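Local atomic coordinates of ABC transporter, permease protein, putative (Porphyromonas gingivalis, PDB entry 2P0S), a protein that probably takes part in ABC-type transport across the cell membrane as a putative permease, of which this chain is one domain. Residues A[81-84]-A[85-89]; A[39-42]-A[43-46]; A[59-62]-A[63-67]; A[26-29]-A[30-33]. All coordinates share one frame; numbering follows the deposited sequence. Where two conformers were deposited one is given.

Contact 1 (A[81-84]-A[85-89])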
loop_
_atom_site.group_PDB
_atom_site.type_symbol
_atom_site.label_atom_id
_atom_site.label_comp_id
_atom_site.label_asym_id
_atom_site.label_seq_id
_atom_site.Cartn_x
_atom_site.Cartn_y
_atom_site.Cartn_z
ATOM N N SER A 81 -7.556 -0.914 1.621
ATOM C CA SER A 81 -6.167 -0.747 2.009
ATOM C C SER A 81 -5.559 -1.925 2.792
ATOM O O SER A 81 -4.404 -2.246 2.571
ATOM C CB SER A 81 -6.030 0.523 2.865
ATOM O OG SER A 81 -6.348 0.257 4.256
ATOM N N VAL A 82 -6.319 -2.529 3.717
ATOM C CA VAL A 82 -5.894 -3.673 4.544
ATOM C C VAL A 82 -5.581 -4.844 3.590
ATOM O O VAL A 82 -4.479 -5.347 3.590
ATOM C CB VAL A 82 -7.001 -4.041 5.556
ATOM C CG1 VAL A 82 -6.677 -5.223 6.248
ATOM C CG2 VAL A 82 -7.249 -2.867 6.633
ATOM N N SER A 83 -6.493 -5.265 2.750
ATOM C CA SER A 83 -6.166 -6.372 1.814
ATOM C C SER A 83 -5.089 -5.944 0.840
ATOM O O SER A 83 -4.203 -6.729 0.509
ATOM C CB SER A 83 -7.415 -6.777 1.054
ATOM O OG SER A 83 -6.899 -7.535 -0.123
ATOM N N ASN A 84 -5.189 -4.704 0.346
ATOM C CA ASN A 84 -4.174 -4.125 -0.582
ATOM C C ASN A 84 -2.784 -4.431 -0.071
ATOM O O ASN A 84 -2.010 -5.215 -0.706
ATOM C CB ASN A 84 -4.358 -2.601 -0.762
ATOM C CG ASN A 84 -5.570 -2.275 -1.603
ATOM O OD1 ASN A 84 -6.015 -1.107 -1.683
ATOM N ND2 ASN A 84 -6.115 -3.310 -2.265
ATOM N N HIS A 85 -2.534 -3.903 1.112
ATOM C CA HIS A 85 -1.218 -3.848 1.810
ATOM C C HIS A 85 -0.731 -5.263 2.103
ATOM O O HIS A 85 0.407 -5.626 1.745
ATOM C CB HIS A 85 -1.438 -3.126 3.158
ATOM C CG HIS A 85 -0.184 -2.882 3.962
ATOM N ND1 HIS A 85 0.864 -2.094 3.509
ATOM C CD2 HIS A 85 0.168 -3.270 5.218
ATOM C CE1 HIS A 85 1.809 -2.023 4.440
ATOM N NE2 HIS A 85 1.400 -2.709 5.488
ATOM N N ILE A 86 -1.601 -6.092 2.667
ATOM C CA ILE A 86 -1.287 -7.452 3.039
ATOM C C ILE A 86 -1.002 -8.250 1.759
ATOM O O ILE A 86 -0.012 -8.992 1.718
ATOM C CB ILE A 86 -2.400 -8.064 3.817
ATOM C CG1 ILE A 86 -2.433 -7.345 5.232
ATOM C CG2 ILE A 86 -2.232 -9.541 3.932
ATOM C CD1 ILE A 86 -3.588 -7.837 6.136
ATOM N N SER A 87 -1.803 -8.067 0.741
ATOM C CA SER A 87 -1.618 -8.847 -0.550
ATOM C C SER A 87 -0.254 -8.543 -1.200
ATOM O O SER A 87 0.437 -9.448 -1.694
ATOM C CB SER A 87 -2.713 -8.433 -1.530
ATOM O OG SER A 87 -4.019 -8.843 -1.048
ATOM N N ARG A 88 0.124 -7.263 -1.157
ATOM C CA ARG A 88 1.445 -6.853 -1.753
ATOM C C ARG A 88 2.620 -7.382 -0.949
ATOM O O ARG A 88 3.656 -7.774 -1.505
ATOM C CB ARG A 88 1.586 -5.361 -1.902
ATOM C CG ARG A 88 0.709 -4.701 -3.008
ATOM C CD ARG A 88 0.738 -3.107 -2.974
ATOM N NE ARG A 88 -0.201 -2.615 -3.968
ATOM C CZ ARG A 88 0.200 -2.445 -5.228
ATOM N NH1 ARG A 88 1.469 -2.690 -5.536
ATOM N NH2 ARG A 88 -0.692 -2.015 -6.167
ATOM N N ILE A 89 2.504 -7.410 0.381
ATOM C CA ILE A 89 3.587 -7.882 1.231
ATOM C C ILE A 89 3.764 -9.394 0.899
ATOM O O ILE A 89 4.875 -9.830 0.658
ATOM C CB ILE A 89 3.287 -7.629 2.767
ATOM C CG1 ILE A 89 3.443 -6.146 3.090
ATOM C CG2 ILE A 89 4.182 -8.378 3.691
ATOM C CD1 ILE A 89 2.793 -5.841 4.418
#
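S83 and S87 meet one helical turn apart, and here the contact is tightest. The carbonyl oxygen S83 O takes two hydrogen bonds from the same residue: S87 N reaches it at 2.8 Å, and the hydroxyl S87 OG donates to it at 2.6 Å. The two donors come from opposite faces of the carbonyl plane, the hydroxyl well above it. With OG beside its own backbone N (chi1 -66°), S87 folds its hydroxyl back toward the preceding turn, the familiar way for a helix serine to bond to the carbonyl four residues earlier. On another face of helix 80-100, V82 and I86 run side by side and point the same way, CG1 of V82 lying 4.0 Å from CD1 of I86. Both also touch I12 of strand 11-16, so this face packs against the sheet. H85 N closes the same kind of backbone turn on S81 O (2.9 Å), while its imidazole leaves the turn for the ring of F31 and the side chain of N28.

The N84 and R88 side is looser. R88 N bonds to N84 O at 3.0 Å, but from the side chain only aliphatic carbons of R88 approach that carbonyl, CG nearest at 3.6 Å from N84 O. The extended arginine then leaves the turn for D92 of the second subunit, with which NH1 forms a salt bridge. Both serine hydroxyls look toward that subunit as well: S83 OG bonds to V120 O and S87 OG to V120 N there. Giving its proton to S83 O leaves S87 OG ready to accept from the neighbouring amide, so this turn joins helix to subunit interface.

Contact 2 (A[39-42]-A[43-46])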
loop_
_atom_site.group_PDB
_atom_site.type_symbol
_atom_site.label_atom_id
_atom_site.label_comp_id
_atom_site.label_asym_id
_atom_site.label_seq_id
_atom_site.Cartn_x
_atom_site.Cartn_y
_atom_site.Cartn_z
ATOM N N THR A 39 -8.777 -19.418 16.963
ATOM C CA THR A 39 -9.152 -19.498 15.580
ATOM C C THR A 39 -9.956 -18.305 15.171
ATOM O O THR A 39 -10.519 -17.560 16.056
ATOM C CB THR A 39 -10.052 -20.737 15.306
ATOM O OG1 THR A 39 -11.311 -20.594 15.991
ATOM C CG2 THR A 39 -9.356 -22.004 15.801
ATOM N N ALA A 40 -10.054 -18.114 13.845
ATOM C CA ALA A 40 -10.930 -17.091 13.331
ATOM C C ALA A 40 -12.367 -17.214 13.888
ATOM O O ALA A 40 -12.964 -16.190 14.223
ATOM C CB ALA A 40 -10.926 -17.113 11.774
ATOM N N GLU A 41 -12.946 -18.426 13.882
ATOM C CA GLU A 41 -14.313 -18.656 14.367
ATOM C C GLU A 41 -14.379 -18.349 15.864
ATOM O O GLU A 41 -15.346 -17.756 16.355
ATOM C CB GLU A 41 -14.758 -20.115 14.124
ATOM C CG GLU A 41 -16.170 -20.513 14.736
ATOM C CD GLU A 41 -17.373 -19.644 14.210
ATOM O OE1 GLU A 41 -17.265 -18.994 13.145
ATOM O OE2 GLU A 41 -18.423 -19.583 14.906
ATOM N N GLU A 42 -13.373 -18.725 16.620
ATOM C CA GLU A 42 -13.461 -18.288 18.040
ATOM C C GLU A 42 -13.408 -16.827 18.267
ATOM O O GLU A 42 -14.141 -16.355 19.184
ATOM C CB GLU A 42 -12.395 -18.972 18.860
ATOM C CG GLU A 42 -12.541 -20.437 18.808
ATOM C CD GLU A 42 -11.425 -21.063 19.536
ATOM O OE1 GLU A 42 -10.267 -20.813 19.128
ATOM O OE2 GLU A 42 -11.693 -21.734 20.557
ATOM N N TYR A 43 -12.499 -16.099 17.599
ATOM C CA TYR A 43 -12.489 -14.660 17.671
ATOM C C TYR A 43 -13.863 -14.070 17.217
ATOM O O TYR A 43 -14.369 -13.100 17.808
ATOM C CB TYR A 43 -11.342 -14.063 16.834
ATOM C CG TYR A 43 -9.985 -14.215 17.403
ATOM C CD1 TYR A 43 -9.675 -13.688 18.654
ATOM C CD2 TYR A 43 -8.918 -14.796 16.627
ATOM C CE1 TYR A 43 -8.389 -13.773 19.168
ATOM C CE2 TYR A 43 -7.602 -14.857 17.139
ATOM C CZ TYR A 43 -7.381 -14.339 18.442
ATOM O OH TYR A 43 -6.129 -14.327 19.008
ATOM N N ARG A 44 -14.474 -14.642 16.189
ATOM C CA ARG A 44 -15.768 -14.163 15.781
ATOM C C ARG A 44 -16.772 -14.232 16.935
ATOM O O ARG A 44 -17.498 -13.309 17.131
ATOM C CB ARG A 44 -16.375 -15.026 14.670
ATOM C CG ARG A 44 -17.650 -14.426 14.018
ATOM C CD ARG A 44 -18.152 -15.346 12.785
ATOM N NE ARG A 44 -18.623 -16.613 13.368
ATOM C CZ ARG A 44 -19.863 -16.738 13.929
ATOM N NH1 ARG A 44 -20.727 -15.720 13.882
ATOM N NH2 ARG A 44 -20.254 -17.873 14.504
ATOM N N LYS A 45 -16.869 -15.404 17.545
ATOM C CA LYS A 45 -17.884 -15.661 18.571
ATOM C C LYS A 45 -17.664 -14.742 19.788
ATOM O O LYS A 45 -18.660 -14.255 20.397
ATOM C CB LYS A 45 -17.831 -17.133 18.994
ATOM C CG LYS A 45 -18.182 -18.173 17.818
ATOM C CD LYS A 45 -18.058 -19.679 18.316
ATOM C CE LYS A 45 -18.885 -20.761 17.500
ATOM N NZ LYS A 45 -20.326 -21.135 17.936
HETATM N N MSE A 46 -16.407 -14.479 20.148
HETATM C CA MSE A 46 -16.146 -13.813 21.420
HETATM C C MSE A 46 -16.412 -12.320 21.232
HETATM O O MSE A 46 -16.770 -11.573 22.177
HETATM C CB MSE A 46 -14.777 -14.189 21.963
HETATM C CG MSE A 46 -13.714 -13.270 21.626
HETATM SE SE MSE A 46 -11.951 -13.870 22.194
HETATM C CE MSE A 46 -12.024 -13.511 24.092
#
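E41 and R44 lie side by side on the first turn of helix 40-51, pointing the same way, with the carboxylate meeting the guanidinium at its edge. The two planes are 34° apart, so the pairing is twisted rather than flat. Its sound half is the bond from R44 NE to E41 OE1, 2.8 Å and nearly straight at 167°, which stays close to the guanidinium plane but meets the oxygen on its syn side and out of the carboxylate plane. The second arm, R44 NH2 to E41 OE2, is less certain because OE2 sits too close to a neighbour in the model. E41 reaches its partner by bending at chi2 (59°), and R44 answers with a bend at chi3. K45 slants across the glutamate, and its NZ adds only a long salt bridge to OE2.

Round the helix from this charged patch, T39 and E42 form a capping box. E42 N donates to T39 OG1 at 2.9 Å, and T39 N returns a bond to E42 OE1 at 3.0 Å, using the anti lone pair of that oxygen. Y43 N binds T39 O at 2.9 Å, and the tyrosine ring meets the same carbonyl oxygen obliquely, CD2 coming within 3.2 Å of T39 O.

Beyond the helix start, Y43 OH bonds to E37 N just upstream, and R44 NH1 reaches S126 O of the second subunit. A40 and Y43 rest on V56 of strand 55-59, with W125 of the second subunit packed against both, so the buried side of helix 40-51 is held between the sheet and the partner chain.

Contact 3 (A[59-62]-A[63-67]). With MG (magnesium ion), chain C.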
loop_
_atom_site.group_PDB
_atom_site.type_symbol
_atom_site.label_atom_id
_atom_site.label_comp_id
_atom_site.label_asym_id
_atom_site.label_seq_id
_atom_site.Cartn_x
_atom_site.Cartn_y
_atom_site.Cartn_z
ATOM N N ILE A 59 -4.211 -17.862 7.031
ATOM C CA ILE A 59 -3.397 -18.507 5.961
ATOM C C ILE A 59 -3.411 -20.001 6.208
ATOM O O ILE A 59 -2.940 -20.481 7.193
ATOM C CB ILE A 59 -1.953 -17.968 5.838
ATOM C CG1 ILE A 59 -1.996 -16.546 5.467
ATOM C CG2 ILE A 59 -1.375 -18.720 4.574
ATOM C CD1 ILE A 59 -0.651 -15.633 5.607
ATOM N N ARG A 60 -3.921 -20.775 5.228
ATOM C CA ARG A 60 -4.251 -22.134 5.455
ATOM C C ARG A 60 -3.308 -23.084 4.733
ATOM O O ARG A 60 -3.333 -24.264 5.094
ATOM C CB ARG A 60 -5.668 -22.476 4.938
ATOM C CG ARG A 60 -6.761 -21.564 5.535
ATOM C CD ARG A 60 -8.140 -22.040 5.244
ATOM N NE ARG A 60 -8.416 -21.938 3.786
ATOM C CZ ARG A 60 -8.798 -20.814 3.178
ATOM N NH1 ARG A 60 -9.000 -19.705 3.886
ATOM N NH2 ARG A 60 -9.079 -20.813 1.872
ATOM N N GLN A 61 -2.514 -22.606 3.765
ATOM C CA GLN A 61 -1.642 -23.471 2.992
ATOM C C GLN A 61 -0.540 -22.588 2.404
ATOM O O GLN A 61 -0.650 -21.343 2.384
ATOM C CB GLN A 61 -2.429 -24.147 1.851
ATOM C CG GLN A 61 -1.598 -25.178 1.099
ATOM C CD GLN A 61 -2.418 -26.106 0.192
ATOM O OE1 GLN A 61 -3.671 -26.236 0.384
ATOM N NE2 GLN A 61 -1.745 -26.724 -0.874
ATOM N N ASP A 62 0.586 -23.241 2.071
ATOM C CA ASP A 62 1.679 -22.591 1.360
ATOM C C ASP A 62 1.063 -21.924 0.119
ATOM O O ASP A 62 0.380 -22.653 -0.642
ATOM C CB ASP A 62 2.718 -23.671 0.949
ATOM C CG ASP A 62 3.958 -23.045 0.318
ATOM O OD1 ASP A 62 3.798 -22.107 -0.486
ATOM O OD2 ASP A 62 5.097 -23.397 0.733
ATOM N N LEU A 63 1.295 -20.618 -0.055
ATOM C CA LEU A 63 0.580 -19.772 -1.059
ATOM C C LEU A 63 1.177 -19.949 -2.407
ATOM O O LEU A 63 0.527 -19.538 -3.411
ATOM C CB LEU A 63 0.559 -18.266 -0.666
ATOM C CG LEU A 63 -0.171 -18.105 0.668
ATOM C CD1 LEU A 63 -0.152 -16.639 1.084
ATOM C CD2 LEU A 63 -1.724 -18.467 0.516
ATOM N N LEU A 64 2.305 -20.657 -2.416
ATOM C CA LEU A 64 2.827 -21.065 -3.735
ATOM C C LEU A 64 2.124 -22.262 -4.277
ATOM O O LEU A 64 2.117 -22.423 -5.560
ATOM C CB LEU A 64 4.352 -21.264 -3.683
ATOM C CG LEU A 64 5.292 -20.041 -3.714
ATOM C CD1 LEU A 64 6.806 -20.297 -3.962
ATOM C CD2 LEU A 64 4.827 -19.018 -4.720
ATOM N N GLU A 65 1.652 -23.189 -3.467
ATOM C CA GLU A 65 0.880 -24.391 -3.858
ATOM C C GLU A 65 -0.555 -23.999 -4.051
ATOM O O GLU A 65 -1.174 -24.335 -4.994
ATOM C CB GLU A 65 0.928 -25.491 -2.763
ATOM C CG GLU A 65 2.326 -25.925 -2.440
ATOM C CD GLU A 65 2.429 -26.761 -1.105
ATOM O OE1 GLU A 65 3.592 -26.939 -0.668
ATOM O OE2 GLU A 65 1.381 -27.249 -0.545
ATOM N N ASP A 66 -1.130 -23.224 -3.157
ATOM C CA ASP A 66 -2.484 -22.784 -3.337
ATOM C C ASP A 66 -2.666 -21.291 -2.981
ATOM O O ASP A 66 -2.923 -20.973 -1.806
ATOM C CB ASP A 66 -3.401 -23.591 -2.449
ATOM C CG ASP A 66 -4.898 -23.228 -2.632
ATOM O OD1 ASP A 66 -5.267 -22.307 -3.432
ATOM O OD2 ASP A 66 -5.734 -23.911 -1.970
ATOM N N PRO A 67 -2.545 -20.399 -3.962
ATOM C CA PRO A 67 -2.566 -18.932 -3.630
ATOM C C PRO A 67 -3.899 -18.443 -3.106
ATOM O O PRO A 67 -3.979 -17.323 -2.684
ATOM C CB PRO A 67 -2.267 -18.222 -4.951
ATOM C CG PRO A 67 -2.668 -19.303 -6.004
ATOM C CD PRO A 67 -2.296 -20.613 -5.423
HETATM MG MG MG C . 5.915 -24.678 2.015
HETATM O O HOH W 1 4.606 -26.245 1.660
HETATM O O HOH W 2 7.169 -25.386 0.447
HETATM O O HOH W 3 7.481 -23.355 2.432
HETATM O O HOH W 4 6.824 -26.278 3.245
HETATM O O HOH W 5 4.709 -24.153 3.826
#
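Between D62 and D66 the backbone winds through one irregular turn, D66 N bonding to D62 O at 3.0 Å while E65 N makes only a weak bond to the same oxygen. The D62 carboxylate divides its work between its two oxygens. OD1 accepts from L64 N at 2.8 Å, an Asx turn, with the amide nearly in line with the C-O bond; OD2 binds the magnesium ion at 2.0 Å. Setting CG anti to the backbone N (chi1 -174°) brings OD1 to the amide of L64 while OD2 is turned to the metal. Five waters complete the octahedral magnesium shell.

E65 crosses D62 at about a right angle, yet their carboxylate planes are stacked, only 15° apart. One of the metal waters donates to E65 OE1 at 2.6 Å, making the glutamate a second-shell ligand. Its other oxygen, OE2, receives Q61 NE2 at 3.2 Å on the anti lone pair, the amide plane turned 70° against the carboxylate.

On the other side of the turn, I59 CG2 and L63 CD2 touch at 4.1 Å. L63 continues onto L90 and L94 of helix 80-100, and L118 of the second subunit also packs on it. The two acidic groups face each other at 4.1 Å between D62 OD2 and E65 OE1; magnesium and its water probably offset their mutual repulsion. With five of its six ligands water, the ion is held here through one carboxylate oxygen and, in the second shell, E65.

Contact 4 (A[26-29]-A[30-33])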
loop_
_atom_site.group_PDB
_atom_site.type_symbol
_atom_site.label_atom_id
_atom_site.label_comp_id
_atom_site.label_asym_id
_atom_site.label_seq_id
_atom_site.Cartn_x
_atom_site.Cartn_y
_atom_site.Cartn_z
ATOM N N LYS A 26 6.366 -8.227 10.883
ATOM C CA LYS A 26 6.849 -7.779 12.236
ATOM C C LYS A 26 7.211 -6.278 12.211
ATOM O O LYS A 26 7.099 -5.596 13.285
ATOM C CB LYS A 26 8.070 -8.586 12.688
ATOM C CG LYS A 26 7.904 -10.112 12.702
ATOM C CD LYS A 26 7.659 -10.591 14.112
ATOM C CE LYS A 26 6.733 -11.806 14.145
ATOM N NZ LYS A 26 7.397 -13.026 13.537
ATOM N N GLU A 27 7.675 -5.808 11.026
ATOM C CA GLU A 27 8.114 -4.392 10.871
ATOM C C GLU A 27 7.110 -3.369 10.212
ATOM O O GLU A 27 7.541 -2.318 9.657
ATOM C CB GLU A 27 9.502 -4.303 10.172
ATOM C CG GLU A 27 10.733 -4.677 11.070
ATOM C CD GLU A 27 11.353 -3.501 11.887
ATOM O OE1 GLU A 27 12.617 -3.256 11.777
ATOM O OE2 GLU A 27 10.573 -2.832 12.632
ATOM N N ASN A 28 5.814 -3.596 10.351
ATOM C CA ASN A 28 4.823 -2.888 9.558
ATOM C C ASN A 28 4.394 -1.498 10.151
ATOM O O ASN A 28 4.166 -1.383 11.366
ATOM C CB ASN A 28 3.602 -3.783 9.474
ATOM C CG ASN A 28 2.613 -3.297 8.437
ATOM O OD1 ASN A 28 1.851 -2.342 8.682
ATOM N ND2 ASN A 28 2.651 -3.932 7.230
ATOM N N ASP A 29 4.259 -0.468 9.314
ATOM C CA ASP A 29 3.904 0.836 9.890
ATOM C C ASP A 29 2.462 1.326 9.699
ATOM O O ASP A 29 2.138 2.499 10.001
ATOM C CB ASP A 29 4.935 1.923 9.507
ATOM C CG ASP A 29 4.805 2.354 8.049
ATOM O OD1 ASP A 29 5.359 3.455 7.688
ATOM O OD2 ASP A 29 4.162 1.599 7.270
ATOM N N GLU A 30 1.576 0.427 9.277
ATOM C CA GLU A 30 0.170 0.757 9.049
ATOM C C GLU A 30 -0.853 0.068 9.958
ATOM O O GLU A 30 -1.901 0.654 10.212
ATOM C CB GLU A 30 -0.246 0.339 7.606
ATOM C CG GLU A 30 0.030 1.402 6.587
ATOM C CD GLU A 30 -0.740 1.108 5.295
ATOM O OE1 GLU A 30 -0.216 0.253 4.510
ATOM O OE2 GLU A 30 -1.864 1.711 5.117
ATOM N N PHE A 31 -0.584 -1.215 10.297
ATOM C CA PHE A 31 -1.468 -2.048 11.093
ATOM C C PHE A 31 -0.685 -2.695 12.269
ATOM O O PHE A 31 0.537 -2.911 12.162
ATOM C CB PHE A 31 -2.175 -3.133 10.304
ATOM C CG PHE A 31 -2.721 -2.634 8.988
ATOM C CD1 PHE A 31 -3.823 -1.785 8.973
ATOM C CD2 PHE A 31 -2.104 -2.964 7.802
ATOM C CE1 PHE A 31 -4.353 -1.337 7.778
ATOM C CE2 PHE A 31 -2.604 -2.436 6.607
ATOM C CZ PHE A 31 -3.706 -1.628 6.646
ATOM N N ARG A 32 -1.428 -3.099 13.280
ATOM C CA ARG A 32 -0.849 -3.682 14.458
ATOM C C ARG A 32 -0.985 -5.230 14.388
ATOM O O ARG A 32 -2.020 -5.793 14.787
ATOM C CB ARG A 32 -1.544 -3.071 15.706
ATOM C CG ARG A 32 -0.759 -3.319 16.896
ATOM C CD ARG A 32 -1.577 -3.032 18.216
ATOM N NE ARG A 32 -1.067 -3.958 19.212
ATOM C CZ ARG A 32 -1.780 -4.791 19.979
ATOM N NH1 ARG A 32 -1.139 -5.610 20.834
ATOM N NH2 ARG A 32 -3.113 -4.839 19.887
ATOM N N PHE A 33 0.053 -5.926 13.910
ATOM C CA PHE A 33 -0.092 -7.343 13.764
ATOM C C PHE A 33 0.270 -8.134 15.008
ATOM O O PHE A 33 1.355 -7.872 15.646
ATOM C CB PHE A 33 0.786 -7.818 12.556
ATOM C CG PHE A 33 0.243 -7.335 11.229
ATOM C CD1 PHE A 33 -0.789 -8.087 10.588
ATOM C CD2 PHE A 33 0.751 -6.235 10.559
ATOM C CE1 PHE A 33 -1.327 -7.661 9.412
ATOM C CE2 PHE A 33 0.219 -5.793 9.291
ATOM C CZ PHE A 33 -0.813 -6.545 8.674
#
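N28 OD1 is gripped by two backbone amides, E30 N at 2.8 Å and F31 N at 3.1 Å, and the first of these bonds makes an Asx turn leading into strand 32-35. The bonds are similar in quality: both nearly straight, with the donors tilted to about the same extent out of the amide plane but on opposite faces of it. Straddled in this way, the carbonyl end of the N28 side chain is firmly placed. Its chi1 of -168° sets CG opposite the backbone N and brings OD1 to the amides of E30 and F31.

The other end of the amide, ND2, turns to helix 80-100, where it is probably hydrogen-bonded to NE2 of H85, though the modelled distance is implausibly short. With OD1 spent on the turn and ND2 probably on the histidine, the side chain appears to link the loop to that helix.

E30 CB sits 3.7 Å above one face of the F31 ring, offset toward the rim. Deeper in, F31 packs on V82 and F33 on I86, so the two phenylalanines carry the start of the strand onto the helix, while both also touch I12 of strand 11-16. F33 meets N28 with its ring edge, the ring turned 76° from the amide plane; CE2 of F33 lies 3.6 Å from N28 CG, which sits near the plane of the ring.

How the contacts relate
From the N terminus, contact 4 comes first, closing the end of the loop that links strand 11-16 to strand 32-35. Contact 2 then opens helix 40-51 right after that strand. Contact 3 shapes the turn between antiparallel strands 55-59 and 70-74, and contact 1 lies near the start of helix 80-100. The four follow in series; none nests or crosses. Contacts 1 and 4 alone touch, their centres about 11 Å apart, so the loop before strand 32-35 is tied to helix 80-100. Contact 2 keeps its centre about 22 Å from those of the other three, while contact 3 stays about 7 Å from contact 1 at nearest atoms.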